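Tyrosine specific protein phosphatase, putative (PDB 3M4U) dephosphorylates phosphotyrosine in proteins, including the nucleolar protein NOPP44/46, and acts as a life-cycle switch in Trypanosoma brucei. Local coordinates at residues D171-L177 with V189-V195; V115-V119 with V215-T221; N45-N49 with P77-G81; I61-V65 with T109-K113; G234-T238 with Q279-I283. All coordinates share one frame; numbering follows the deposited sequence.

Overall arrangement
All five contacts lie in one protein-tyrosine phosphatase fold, a twisted mixed sheet flanked by helices. Along the chain interactions 3 and 4 come first, with their segments alternating. Interaction 1 is nested inside the loop closed by interaction 2, and interaction 5 follows. Interactions 1 and 2 have centres 11 Å apart and share the parallel neighbours 117-120 and 187-194. Interaction 4 joins interaction 2 through the passage from helix 103-112 into strand 117-120. Interactions 3 and 4 touch, with centres 12 Å apart. Interaction 5 lies across the chain's centre from both, its centre 23 to 24 Å from theirs. Four contacts thus build the sheet and its flanks, while interaction 5 holds the phosphate-binding helix start.

Interaction 1 (D171-L177 with V189-V195); sequences DIVRRPL and VLQVQYV
Arg175 and Gln193 meet on one face of an antiparallel hairpin. The arginine has CG anti to the carbonyl carbon (chi1 -65°) and runs extended to NE. Gln193 has CG anti to the backbone N (chi1 -172°) and is extended beyond it. Arg175 NH2 gives a nearly straight hydrogen bond of 2.8 Å to Gln193 OE1, which lies in the guanidinium plane. A weak bond from Arg175 NH1 reaches the same oxygen. Val173 CG1 sits over the centre of one guanidinium face, 3.8 Å above it.

The other face is mostly apolar. Ile172 CG2 touches Val192 CG1 at 3.6 Å. The stem of Arg174 runs alongside Val192, and Pro176 CG meets Leu190 CD1 at 4.0 Å. Backbone hydrogen bonds pair Val173 with Gln193, Arg175 with Gln191 and Leu177 with Val189 in both directions. At the end of the pairing, Asp171 O accepts from Val195 N at 3.1 Å. The same oxygen lies in plane at the edge of the Tyr194 ring, 3.2 Å from CD1. Asp171 and Ile172 also form a G1 beta bulge against strand 165-167.

Trp136 makes a cation-pi contact with Arg175, and Thr122 O holds Gln193 NE2. Strand 117-120 pairs with the other edge of 187-194. Helix 206-217 packs on the face of Ile172, Arg174 and Tyr194. Its Glu211 forms a salt bridge with Arg174, while Tyr194 OH is bonded to Glu204 N.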
# COMPACT_ATOMS: atom_id res chain seq x y z
N ASP A 171 -13.43 1.55 10.88
CA ASP A 171 -12.31 0.67 11.24
C ASP A 171 -10.96 1.26 10.84
O ASP A 171 -10.10 0.56 10.27
CB ASP A 171 -12.49 -0.70 10.62
CG ASP A 171 -13.05 -1.71 11.59
OD1 ASP A 171 -13.18 -1.36 12.78
OD2 ASP A 171 -13.35 -2.85 11.17
N ILE A 172 -10.78 2.55 11.15
CA ILE A 172 -9.58 3.28 10.81
C ILE A 172 -9.01 3.94 12.06
O ILE A 172 -9.67 4.76 12.71
CB ILE A 172 -9.87 4.35 9.73
CG1 ILE A 172 -10.28 3.66 8.42
CG2 ILE A 172 -8.68 5.30 9.53
CD1 ILE A 172 -10.78 4.59 7.33
N VAL A 173 -7.78 3.57 12.41
CA VAL A 173 -7.02 4.22 13.48
C VAL A 173 -6.00 5.20 12.90
O VAL A 173 -5.29 4.88 11.95
CB VAL A 173 -6.23 3.19 14.31
CG1 VAL A 173 -5.71 3.85 15.60
CG2 VAL A 173 -7.10 1.98 14.62
N ARG A 174 -5.94 6.40 13.48
CA ARG A 174 -4.88 7.34 13.15
C ARG A 174 -3.90 7.41 14.32
O ARG A 174 -4.32 7.62 15.47
CB ARG A 174 -5.44 8.73 12.84
CG ARG A 174 -6.45 8.78 11.70
CD ARG A 174 -7.05 10.17 11.57
NE ARG A 174 -7.56 10.45 10.23
CZ ARG A 174 -8.72 9.99 9.77
NH1 ARG A 174 -9.48 9.21 10.54
NH2 ARG A 174 -9.11 10.29 8.55
N ARG A 175 -2.61 7.19 14.04
CA ARG A 175 -1.58 7.23 15.07
C ARG A 175 -0.48 8.24 14.73
O ARG A 175 0.42 7.96 13.94
CB ARG A 175 -0.97 5.84 15.29
CG ARG A 175 -1.94 4.81 15.86
CD ARG A 175 -1.25 3.47 16.12
NE ARG A 175 -2.17 2.41 16.57
CZ ARG A 175 -2.70 1.48 15.78
NH1 ARG A 175 -3.52 0.56 16.28
NH2 ARG A 175 -2.42 1.46 14.48
N PRO A 176 -0.57 9.44 15.31
CA PRO A 176 0.56 10.35 15.12
C PRO A 176 1.73 9.85 15.94
O PRO A 176 1.57 9.57 17.13
CB PRO A 176 0.03 11.69 15.65
CG PRO A 176 -1.50 11.56 15.59
CD PRO A 176 -1.75 10.11 15.91
N LEU A 177 2.89 9.73 15.30
CA LEU A 177 4.04 9.11 15.94
C LEU A 177 5.26 9.99 15.82
O LEU A 177 5.32 10.85 14.94
CB LEU A 177 4.36 7.77 15.28
CG LEU A 177 3.22 6.76 15.24
CD1 LEU A 177 3.59 5.56 14.38
CD2 LEU A 177 2.85 6.31 16.63
N VAL A 189 5.39 11.53 11.96
CA VAL A 189 4.81 10.83 10.84
C VAL A 189 3.47 10.31 11.30
O VAL A 189 3.34 9.84 12.43
CB VAL A 189 5.74 9.68 10.31
CG1 VAL A 189 6.16 8.77 11.43
CG2 VAL A 189 5.06 8.90 9.16
N LEU A 190 2.47 10.43 10.44
CA LEU A 190 1.13 9.96 10.75
C LEU A 190 0.86 8.61 10.10
O LEU A 190 0.90 8.49 8.87
CB LEU A 190 0.09 10.98 10.25
CG LEU A 190 -1.35 10.47 10.33
CD1 LEU A 190 -1.79 10.37 11.78
CD2 LEU A 190 -2.28 11.36 9.54
N GLN A 191 0.62 7.57 10.90
CA GLN A 191 0.17 6.34 10.29
C GLN A 191 -1.34 6.23 10.36
O GLN A 191 -1.96 6.59 11.36
CB GLN A 191 0.84 5.07 10.86
CG GLN A 191 0.12 4.52 12.07
CD GLN A 191 -0.08 3.00 12.07
OE1 GLN A 191 0.37 2.27 11.19
NE2 GLN A 191 -0.77 2.52 13.09
N VAL A 192 -1.92 5.72 9.28
CA VAL A 192 -3.33 5.41 9.25
C VAL A 192 -3.50 3.91 8.97
O VAL A 192 -3.05 3.41 7.93
CB VAL A 192 -4.04 6.28 8.17
CG1 VAL A 192 -5.51 5.90 8.02
CG2 VAL A 192 -3.91 7.76 8.52
N GLN A 193 -4.12 3.19 9.91
CA GLN A 193 -4.32 1.76 9.76
C GLN A 193 -5.77 1.42 9.54
O GLN A 193 -6.66 1.83 10.33
CB GLN A 193 -3.79 0.99 10.97
CG GLN A 193 -3.80 -0.52 10.80
CD GLN A 193 -3.71 -1.26 12.13
OE1 GLN A 193 -3.69 -0.64 13.20
NE2 GLN A 193 -3.66 -2.60 12.07
N TYR A 194 -6.03 0.67 8.47
CA TYR A 194 -7.36 0.18 8.18
C TYR A 194 -7.40 -1.31 8.41
O TYR A 194 -6.58 -2.05 7.83
CB TYR A 194 -7.73 0.48 6.73
CG TYR A 194 -9.06 -0.10 6.29
CD1 TYR A 194 -10.18 -0.05 7.13
CD2 TYR A 194 -9.20 -0.68 5.04
CE1 TYR A 194 -11.39 -0.59 6.73
CE2 TYR A 194 -10.42 -1.21 4.62
CZ TYR A 194 -11.52 -1.16 5.47
OH TYR A 194 -12.72 -1.70 5.05
N VAL A 195 -8.33 -1.74 9.26
CA VAL A 195 -8.40 -3.14 9.68
C VAL A 195 -9.63 -3.90 9.15
O VAL A 195 -9.89 -5.05 9.55
CB VAL A 195 -8.31 -3.27 11.22
CG1 VAL A 195 -7.05 -2.60 11.74
CG2 VAL A 195 -9.55 -2.67 11.90

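Interaction 2 (V115-V119 with V215-T221); sequences VDLVV and VIKNCVT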
# COMPACT_ATOMS: atom_id res chain seq x y z
N VAL A 115 9.05 10.90 5.43
CA VAL A 115 7.73 10.47 4.98
C VAL A 115 6.69 10.98 5.98
O VAL A 115 6.81 10.74 7.18
CB VAL A 115 7.70 8.92 4.85
CG1 VAL A 115 6.29 8.43 4.63
CG2 VAL A 115 8.63 8.48 3.72
N ASP A 116 5.70 11.72 5.48
CA ASP A 116 4.69 12.34 6.36
C ASP A 116 3.50 11.42 6.62
O ASP A 116 2.90 11.45 7.70
CB ASP A 116 4.21 13.67 5.77
CG ASP A 116 5.33 14.69 5.62
OD1 ASP A 116 6.14 14.85 6.57
OD2 ASP A 116 5.41 15.32 4.54
N LEU A 117 3.18 10.58 5.64
CA LEU A 117 2.06 9.68 5.77
C LEU A 117 2.44 8.22 5.49
O LEU A 117 3.10 7.93 4.49
CB LEU A 117 0.92 10.11 4.85
CG LEU A 117 -0.37 9.29 4.89
CD1 LEU A 117 -0.97 9.27 6.30
CD2 LEU A 117 -1.37 9.82 3.88
N VAL A 118 2.02 7.34 6.39
CA VAL A 118 2.11 5.89 6.21
C VAL A 118 0.73 5.26 6.31
O VAL A 118 0.04 5.45 7.31
CB VAL A 118 2.95 5.25 7.31
CG1 VAL A 118 2.61 3.75 7.40
CG2 VAL A 118 4.43 5.49 7.04
N VAL A 119 0.32 4.52 5.28
CA VAL A 119 -0.96 3.82 5.29
C VAL A 119 -0.76 2.30 5.39
O VAL A 119 0.00 1.71 4.61
CB VAL A 119 -1.84 4.18 4.05
CG1 VAL A 119 -3.24 3.57 4.17
CG2 VAL A 119 -1.94 5.70 3.88
N VAL A 215 -7.94 10.67 2.47
CA VAL A 215 -6.77 10.95 3.28
C VAL A 215 -5.50 11.05 2.42
O VAL A 215 -4.62 11.86 2.70
CB VAL A 215 -6.56 9.88 4.33
CG1 VAL A 215 -5.12 9.91 4.85
CG2 VAL A 215 -7.58 10.05 5.45
N ILE A 216 -5.40 10.23 1.39
CA ILE A 216 -4.23 10.34 0.51
C ILE A 216 -4.26 11.63 -0.32
O ILE A 216 -3.27 12.35 -0.39
CB ILE A 216 -4.07 9.11 -0.41
CG1 ILE A 216 -3.75 7.87 0.42
CG2 ILE A 216 -2.97 9.36 -1.43
CD1 ILE A 216 -3.73 6.60 -0.39
N LYS A 217 -5.41 11.92 -0.93
CA LYS A 217 -5.56 13.07 -1.80
C LYS A 217 -5.35 14.39 -1.07
O LYS A 217 -4.75 15.33 -1.61
CB LYS A 217 -6.93 13.05 -2.48
CG LYS A 217 -7.24 14.28 -3.30
CD LYS A 217 -8.42 14.04 -4.25
CE LYS A 217 -9.00 15.36 -4.76
NZ LYS A 217 -7.92 16.33 -5.16
N ASN A 218 -5.82 14.45 0.17
CA ASN A 218 -5.76 15.68 0.97
C ASN A 218 -4.46 15.85 1.78
O ASN A 218 -4.35 16.76 2.62
CB ASN A 218 -6.98 15.77 1.87
CG ASN A 218 -8.28 15.91 1.08
OD1 ASN A 218 -8.27 16.37 -0.07
ND2 ASN A 218 -9.40 15.51 1.68
N CYS A 219 -3.48 14.99 1.53
CA CYS A 219 -2.19 15.06 2.21
C CYS A 219 -1.25 16.05 1.54
O CYS A 219 -0.89 15.89 0.37
CB CYS A 219 -1.53 13.68 2.25
SG CYS A 219 0.10 13.67 3.04
N VAL A 220 -0.81 17.07 2.27
CA VAL A 220 0.25 17.92 1.74
C VAL A 220 1.62 17.35 2.13
O VAL A 220 1.92 17.18 3.32
CB VAL A 220 0.14 19.37 2.20
CG1 VAL A 220 -1.05 20.04 1.50
CG2 VAL A 220 0.01 19.44 3.72
N THR A 221 2.42 17.05 1.11
CA THR A 221 3.72 16.41 1.31
C THR A 221 4.59 16.44 0.05
O THR A 221 4.11 16.43 -1.08
CB THR A 221 3.58 14.94 1.80
OG1 THR A 221 4.89 14.38 1.98
CG2 THR A 221 2.78 14.09 0.78
O HOH W 1 4.64 11.35 2.82
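This is a strand-to-helix packing contact with a polar end. It joins the start of central strand 117-120 to the last turn of helix 206-217 and the chain that leaves it. Leu117 is the main apolar piece. Its CG is anti to the backbone N (chi1 -178°), which sends the side chain towards the helix end. Leu117 CD2 meets Val215 CG1 at 3.9 Å, the two side chains slanting across each other. Nearer the backbone, Leu117 CB lies 4.1 Å from Cys219 SG. Val119 CG2 makes a looser contact with Ile216 CG1 at 4.5 Å.

The polar end is held by Asp116 and Thr221, which run antiparallel alongside one another. Thr221 OG1 donates to Asp116 OD2 at 2.8 Å. It meets the anti side of the carboxylate, 29° out of its plane. A water bridges the same pair: Asp116 N donates to it at 2.9 Å, and the water donates to Thr221 OG1. That hydroxyl also accepts from Ser223 N, so several bonds fix its place.

Strands 187-194 and 225-228 flank strand 117-120 in the sheet. Leu190 and Val192 touch Leu117 from the first, and Ile225 touches it from the second. Leu239 of helix 234-250 packs on Val119 and Ile216.

Interaction 3 (N45-N49 with P77-G81); sequences NRHKN and PYING
Tyr78 has CG anti to the backbone N (chi1 168°), which carries its ring across to Asn45, Lys48 and Asn49. In Asn45, chi1 -72° brings the side chain over one ring face, and chi2 -82° turns the amide flat to it. The two segments fit sequence motifs of the classical tyrosine phosphatases: 45-49 opens the N-x-x-K-N-R-Y motif, and 77-81 resembles the D-Y-I-N-A motif.

The Asn45 amide and the Tyr78 ring are stacked, nearly parallel. A CH-pi contact puts Asn45 CB 3.5 Å from the ring centroid. Asn80 N lies over the centre of the opposite face, and packing on both faces limits ring rotation. Lys48 CB comes to the ring edge, 3.9 Å from Tyr78 CD2. The end of Lys48 is turned to Asp105 of helix 103-112 in a salt bridge.

Several polar side chains reach back to helix 40-44. Asn45 ND2 is bonded to Thr41 O, Asn49 ND2 to Ser42 O, and Tyr78 OH to Ser42 OG. Asn80 ND2 is held by Ile54 O. The contact thus ties two loops and a short helix together. Tyr78 OH also donates to Asn49 OD1, but the modelled 2.3 Å is implausibly short, and the exact placing is doubtful.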
# COMPACT_ATOMS: atom_id res chain seq x y z
N ASN A 45 18.83 -9.57 1.05
CA ASN A 45 18.20 -9.29 2.33
C ASN A 45 17.11 -10.29 2.67
O ASN A 45 16.05 -9.91 3.18
CB ASN A 45 17.63 -7.87 2.34
CG ASN A 45 18.72 -6.81 2.41
OD1 ASN A 45 19.23 -6.51 3.48
ND2 ASN A 45 19.07 -6.25 1.25
N ARG A 46 17.36 -11.56 2.39
CA ARG A 46 16.35 -12.60 2.64
C ARG A 46 15.83 -12.54 4.07
O ARG A 46 14.65 -12.81 4.33
CB ARG A 46 16.93 -13.99 2.38
CG ARG A 46 17.07 -14.36 0.91
CD ARG A 46 16.57 -15.78 0.65
NE ARG A 46 15.61 -15.82 -0.46
CZ ARG A 46 15.07 -16.94 -0.96
NH1 ARG A 46 15.40 -18.12 -0.45
NH2 ARG A 46 14.21 -16.87 -1.97
N HIS A 47 16.72 -12.21 5.00
CA HIS A 47 16.42 -12.30 6.42
C HIS A 47 15.49 -11.18 6.88
O HIS A 47 14.92 -11.25 7.97
CB HIS A 47 17.71 -12.29 7.24
CG HIS A 47 18.56 -11.08 7.00
ND1 HIS A 47 19.16 -10.83 5.78
CD2 HIS A 47 18.90 -10.05 7.81
CE1 HIS A 47 19.83 -9.69 5.86
NE2 HIS A 47 19.69 -9.20 7.08
N LYS A 48 15.34 -10.16 6.04
CA LYS A 48 14.39 -9.08 6.31
C LYS A 48 13.12 -9.18 5.45
O LYS A 48 12.28 -8.26 5.46
CB LYS A 48 15.06 -7.73 6.10
CG LYS A 48 16.13 -7.47 7.12
CD LYS A 48 16.99 -6.26 6.75
CE LYS A 48 17.72 -5.76 7.97
NZ LYS A 48 18.68 -4.68 7.63
N ASN A 49 12.98 -10.28 4.72
CA ASN A 49 11.80 -10.46 3.89
C ASN A 49 10.76 -11.26 4.64
O ASN A 49 11.09 -12.27 5.26
CB ASN A 49 12.13 -11.15 2.57
CG ASN A 49 12.95 -10.28 1.65
OD1 ASN A 49 12.89 -9.04 1.71
ND2 ASN A 49 13.72 -10.91 0.78
N PRO A 77 19.78 0.77 4.28
CA PRO A 77 18.45 0.42 4.80
C PRO A 77 17.62 -0.33 3.75
O PRO A 77 17.61 0.06 2.59
CB PRO A 77 17.80 1.78 5.09
CG PRO A 77 18.71 2.81 4.40
CD PRO A 77 20.07 2.20 4.41
N TYR A 78 16.95 -1.39 4.16
CA TYR A 78 16.14 -2.18 3.23
C TYR A 78 14.75 -2.46 3.80
O TYR A 78 14.63 -2.92 4.93
CB TYR A 78 16.86 -3.50 2.95
CG TYR A 78 16.00 -4.50 2.25
CD1 TYR A 78 15.90 -4.51 0.87
CD2 TYR A 78 15.27 -5.44 2.97
CE1 TYR A 78 15.10 -5.45 0.21
CE2 TYR A 78 14.47 -6.38 2.33
CZ TYR A 78 14.39 -6.38 0.95
OH TYR A 78 13.60 -7.30 0.31
N ILE A 79 13.69 -2.24 3.00
CA ILE A 79 12.31 -2.47 3.48
C ILE A 79 11.45 -3.31 2.55
O ILE A 79 10.22 -3.38 2.73
CB ILE A 79 11.54 -1.14 3.68
CG1 ILE A 79 11.26 -0.49 2.32
CG2 ILE A 79 12.29 -0.20 4.61
CD1 ILE A 79 10.51 0.81 2.42
N ASN A 80 12.07 -3.95 1.57
CA ASN A 80 11.32 -4.67 0.54
C ASN A 80 10.18 -3.80 -0.01
O ASN A 80 9.01 -4.17 0.02
CB ASN A 80 10.80 -6.02 1.06
CG ASN A 80 10.34 -6.94 -0.06
OD1 ASN A 80 10.14 -6.50 -1.19
ND2 ASN A 80 10.15 -8.21 0.24
N GLY A 81 10.55 -2.63 -0.50
CA GLY A 81 9.59 -1.70 -1.02
C GLY A 81 9.97 -1.21 -2.40
O GLY A 81 11.12 -1.37 -2.84

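Interaction 4 (I61-V65 with T109-K113); sequences IYPPV and TLSEK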
# COMPACT_ATOMS: atom_id res chain seq x y z
N ILE A 61 13.39 -0.30 -6.70
CA ILE A 61 13.52 -0.55 -5.27
C ILE A 61 13.62 0.75 -4.46
O ILE A 61 14.23 1.74 -4.88
CB ILE A 61 14.75 -1.43 -4.98
CG1 ILE A 61 14.57 -2.17 -3.66
CG2 ILE A 61 16.03 -0.60 -5.01
CD1 ILE A 61 15.61 -3.24 -3.40
N TYR A 62 13.03 0.72 -3.27
CA TYR A 62 13.04 1.86 -2.37
C TYR A 62 13.27 1.34 -0.97
O TYR A 62 12.72 0.30 -0.59
CB TYR A 62 11.71 2.60 -2.44
CG TYR A 62 11.68 3.95 -1.74
CD1 TYR A 62 11.82 5.13 -2.46
CD2 TYR A 62 11.51 4.05 -0.37
CE1 TYR A 62 11.79 6.37 -1.84
CE2 TYR A 62 11.48 5.29 0.27
CZ TYR A 62 11.61 6.45 -0.47
OH TYR A 62 11.58 7.68 0.14
N PRO A 63 14.11 2.05 -0.18
CA PRO A 63 14.93 3.17 -0.66
C PRO A 63 15.95 2.70 -1.69
O PRO A 63 16.31 1.52 -1.67
CB PRO A 63 15.65 3.65 0.61
CG PRO A 63 15.63 2.47 1.53
CD PRO A 63 14.31 1.79 1.25
N PRO A 64 16.40 3.61 -2.57
CA PRO A 64 17.37 3.32 -3.65
C PRO A 64 18.71 2.86 -3.07
O PRO A 64 19.10 3.36 -2.01
CB PRO A 64 17.55 4.68 -4.34
CG PRO A 64 16.39 5.52 -3.88
CD PRO A 64 16.05 5.04 -2.51
N VAL A 65 19.40 1.96 -3.77
CA VAL A 65 20.69 1.44 -3.29
C VAL A 65 21.83 2.46 -3.33
O VAL A 65 22.16 3.00 -4.38
CB VAL A 65 21.12 0.18 -4.09
CG1 VAL A 65 22.63 -0.08 -3.92
CG2 VAL A 65 20.30 -1.02 -3.65
N THR A 109 13.97 4.72 7.57
CA THR A 109 13.64 5.23 6.27
C THR A 109 12.58 6.33 6.39
O THR A 109 12.73 7.42 5.83
CB THR A 109 13.20 4.09 5.34
OG1 THR A 109 14.34 3.28 5.04
CG2 THR A 109 12.65 4.65 4.05
N LEU A 110 11.54 6.05 7.16
CA LEU A 110 10.52 7.06 7.39
C LEU A 110 11.17 8.38 7.85
O LEU A 110 10.77 9.47 7.42
CB LEU A 110 9.47 6.57 8.39
CG LEU A 110 8.78 5.23 8.16
CD1 LEU A 110 7.71 5.01 9.23
CD2 LEU A 110 8.15 5.15 6.77
N SER A 111 12.18 8.29 8.72
CA SER A 111 12.85 9.50 9.22
C SER A 111 13.78 10.09 8.16
O SER A 111 13.67 11.27 7.81
CB SER A 111 13.64 9.20 10.50
OG SER A 111 14.34 10.35 10.95
N GLU A 112 14.67 9.25 7.64
CA GLU A 112 15.60 9.65 6.60
C GLU A 112 14.90 10.33 5.41
O GLU A 112 15.30 11.42 4.99
CB GLU A 112 16.44 8.44 6.17
CG GLU A 112 16.96 8.48 4.72
CD GLU A 112 18.24 9.30 4.55
OE1 GLU A 112 19.12 8.86 3.78
OE2 GLU A 112 18.36 10.39 5.17
N LYS A 113 13.85 9.70 4.89
CA LYS A 113 13.13 10.24 3.72
C LYS A 113 12.01 11.23 4.09
O LYS A 113 11.32 11.75 3.22
CB LYS A 113 12.56 9.10 2.88
CG LYS A 113 13.60 8.11 2.41
CD LYS A 113 14.55 8.74 1.41
CE LYS A 113 15.56 7.72 0.90
NZ LYS A 113 16.65 8.36 0.11
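Tyr62 presses its phenolic end against the stem of Lys113. This is the tight part of the contact. Tyr62 OH lies 3.1 Å from Lys113 CG and 3.2 Å from Lys113 CB. The two side chains point past one another. Tyr62 has CG anti to the backbone N (chi1 -169°), which extends the ring towards the end of helix 103-112. Lys113 bends at chi2 (-68°), and its chain turns back past the hydroxyl towards the prolines. Thr109 CG2 reaches the ring obliquely, 4.0 Å from Tyr62 CE2.

Pro63 is also buried. A cis peptide bond precedes it, and its ring leans on the helix. Pro63 CG lies 3.8 Å from Thr109 OG1, but that hydroxyl is bonded within its own helix to Asp105 O. Ile79 packs on Pro63 and Pro77 on Thr109, so the loop 77-81 adjoins this contact.

Packing thins towards the surface. Pro63 CB meets Lys113 CE at 4.1 Å. The lysine is partly exposed, and there proline carbons lie loosely beside its end, with CD of the exposed Pro64 4.3 Å from Lys113 NZ.

Strand 61-62 and helix 103-112 are thus joined by van der Waals contacts. The Tyr62 phenol end lies against lysine carbons, with a threonine methyl and Pro63 beside it. Shape fit, rather than directed bonding or charge pairing, links these two segments.

Interaction 5 (G234-T238 with Q279-I283); sequences GRTGT and QYAVI. With PO4 (phosphate ion), chain C.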
# COMPACT_ATOMS: atom_id res chain seq x y z
N GLY A 234 -1.16 -6.86 -2.79
CA GLY A 234 -2.57 -6.98 -3.10
C GLY A 234 -3.38 -5.75 -2.75
O GLY A 234 -3.80 -5.01 -3.65
N ARG A 235 -3.63 -5.53 -1.46
CA ARG A 235 -4.40 -4.38 -1.02
C ARG A 235 -3.64 -3.12 -1.32
O ARG A 235 -4.23 -2.07 -1.61
CB ARG A 235 -4.66 -4.41 0.49
CG ARG A 235 -5.61 -5.49 0.93
CD ARG A 235 -4.85 -6.61 1.56
NE ARG A 235 -5.13 -6.75 2.98
CZ ARG A 235 -4.27 -7.25 3.86
NH1 ARG A 235 -3.06 -7.63 3.46
NH2 ARG A 235 -4.62 -7.36 5.13
N THR A 236 -2.33 -3.23 -1.24
CA THR A 236 -1.46 -2.09 -1.44
C THR A 236 -1.66 -1.52 -2.84
O THR A 236 -1.92 -0.33 -3.01
CB THR A 236 0.01 -2.48 -1.19
OG1 THR A 236 0.10 -3.10 0.10
CG2 THR A 236 0.92 -1.26 -1.23
N GLY A 237 -1.55 -2.39 -3.84
CA GLY A 237 -1.74 -1.98 -5.22
C GLY A 237 -3.16 -1.59 -5.53
O GLY A 237 -3.40 -0.69 -6.35
N THR A 238 -4.13 -2.25 -4.90
CA THR A 238 -5.54 -1.92 -5.12
C THR A 238 -5.81 -0.47 -4.76
O THR A 238 -6.42 0.25 -5.55
CB THR A 238 -6.49 -2.83 -4.34
OG1 THR A 238 -6.35 -4.17 -4.82
CG2 THR A 238 -7.94 -2.37 -4.53
N GLN A 279 -9.92 -7.88 -6.34
CA GLN A 279 -9.28 -6.62 -6.00
C GLN A 279 -9.25 -5.72 -7.22
O GLN A 279 -9.51 -4.52 -7.12
CB GLN A 279 -7.87 -6.87 -5.43
CG GLN A 279 -7.92 -7.61 -4.11
CD GLN A 279 -6.54 -7.95 -3.55
OE1 GLN A 279 -5.57 -8.07 -4.29
NE2 GLN A 279 -6.47 -8.14 -2.23
N TYR A 280 -8.93 -6.31 -8.37
CA TYR A 280 -8.94 -5.61 -9.64
C TYR A 280 -10.30 -4.98 -9.83
O TYR A 280 -10.40 -3.83 -10.24
CB TYR A 280 -8.66 -6.60 -10.78
CG TYR A 280 -8.46 -5.98 -12.15
CD1 TYR A 280 -7.53 -4.95 -12.34
CD2 TYR A 280 -9.17 -6.44 -13.27
CE1 TYR A 280 -7.33 -4.39 -13.58
CE2 TYR A 280 -8.96 -5.88 -14.53
CZ TYR A 280 -8.04 -4.85 -14.68
OH TYR A 280 -7.82 -4.27 -15.90
N ALA A 281 -11.34 -5.74 -9.51
CA ALA A 281 -12.71 -5.28 -9.64
C ALA A 281 -12.99 -4.02 -8.80
O ALA A 281 -13.67 -3.10 -9.25
CB ALA A 281 -13.67 -6.38 -9.27
N VAL A 282 -12.48 -4.01 -7.57
CA VAL A 282 -12.64 -2.85 -6.70
C VAL A 282 -12.23 -1.55 -7.40
O VAL A 282 -12.94 -0.54 -7.35
CB VAL A 282 -11.84 -3.05 -5.38
CG1 VAL A 282 -11.59 -1.72 -4.66
CG2 VAL A 282 -12.56 -4.02 -4.49
N ILE A 283 -11.09 -1.58 -8.10
CA ILE A 283 -10.61 -0.40 -8.82
C ILE A 283 -11.61 0.06 -9.88
O ILE A 283 -11.90 1.26 -10.00
CB ILE A 283 -9.22 -0.63 -9.45
CG1 ILE A 283 -8.26 -1.19 -8.40
CG2 ILE A 283 -8.64 0.66 -10.01
CD1 ILE A 283 -6.92 -1.57 -8.97
P PO4 C . -1.04 -7.15 0.83
O1 PO4 C . -0.59 -5.73 0.57
O2 PO4 C . -2.54 -7.19 0.67
O3 PO4 C . -0.46 -8.12 -0.17
O4 PO4 C . -0.61 -7.58 2.21
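Gln279 lays its amide against the bare backbone of Gly234, where the lack of a side chain lets it come close. Gln279 OE1 is 3.4 Å from Gly234 CA. The glutamine has CG anti to its carbonyl carbon (chi1 -66°) and is extended beyond it. The axes of the two short helix segments approach to 9.7 Å, 16° from parallel, and the side chain reaches across between them.

Thr238 carries the contact farther along the helices. Thr238 OG1 packs on Gln279 CB at 3.2 Å, the two side chains crossing at about a right angle, and donates to Gly234 O at 2.9 Å. That carbonyl also accepts from Thr238 N, on the opposite face of its plane. Thr238 CG2 touches Val282 CG1 at 3.7 Å, and Ile283 CG1 lies 3.7 Å from Thr238 O.

Helix 234-250 starts at a phosphate ion, probably from the crystallisation liquor. Gly234 N donates to PO4 O3 at 3.0 Å and Thr236 OG1 to PO4 O1 at 2.8 Å. Arg235 N and NH1 bind PO4 O2, whose modelled place is less sure. Ala231 N and Ile233 N complete the grip.

The site is the P-loop of the phosphatase signature, whose backbone N-H groups, helix start and arginine would suit a phosphate anion, as on a phosphotyrosine substrate. Gln279 NE2, of the Q-loop motif, bonds to Gly201 O and Arg235 NH2 to Trp197 O, tying this region to the WPD loop.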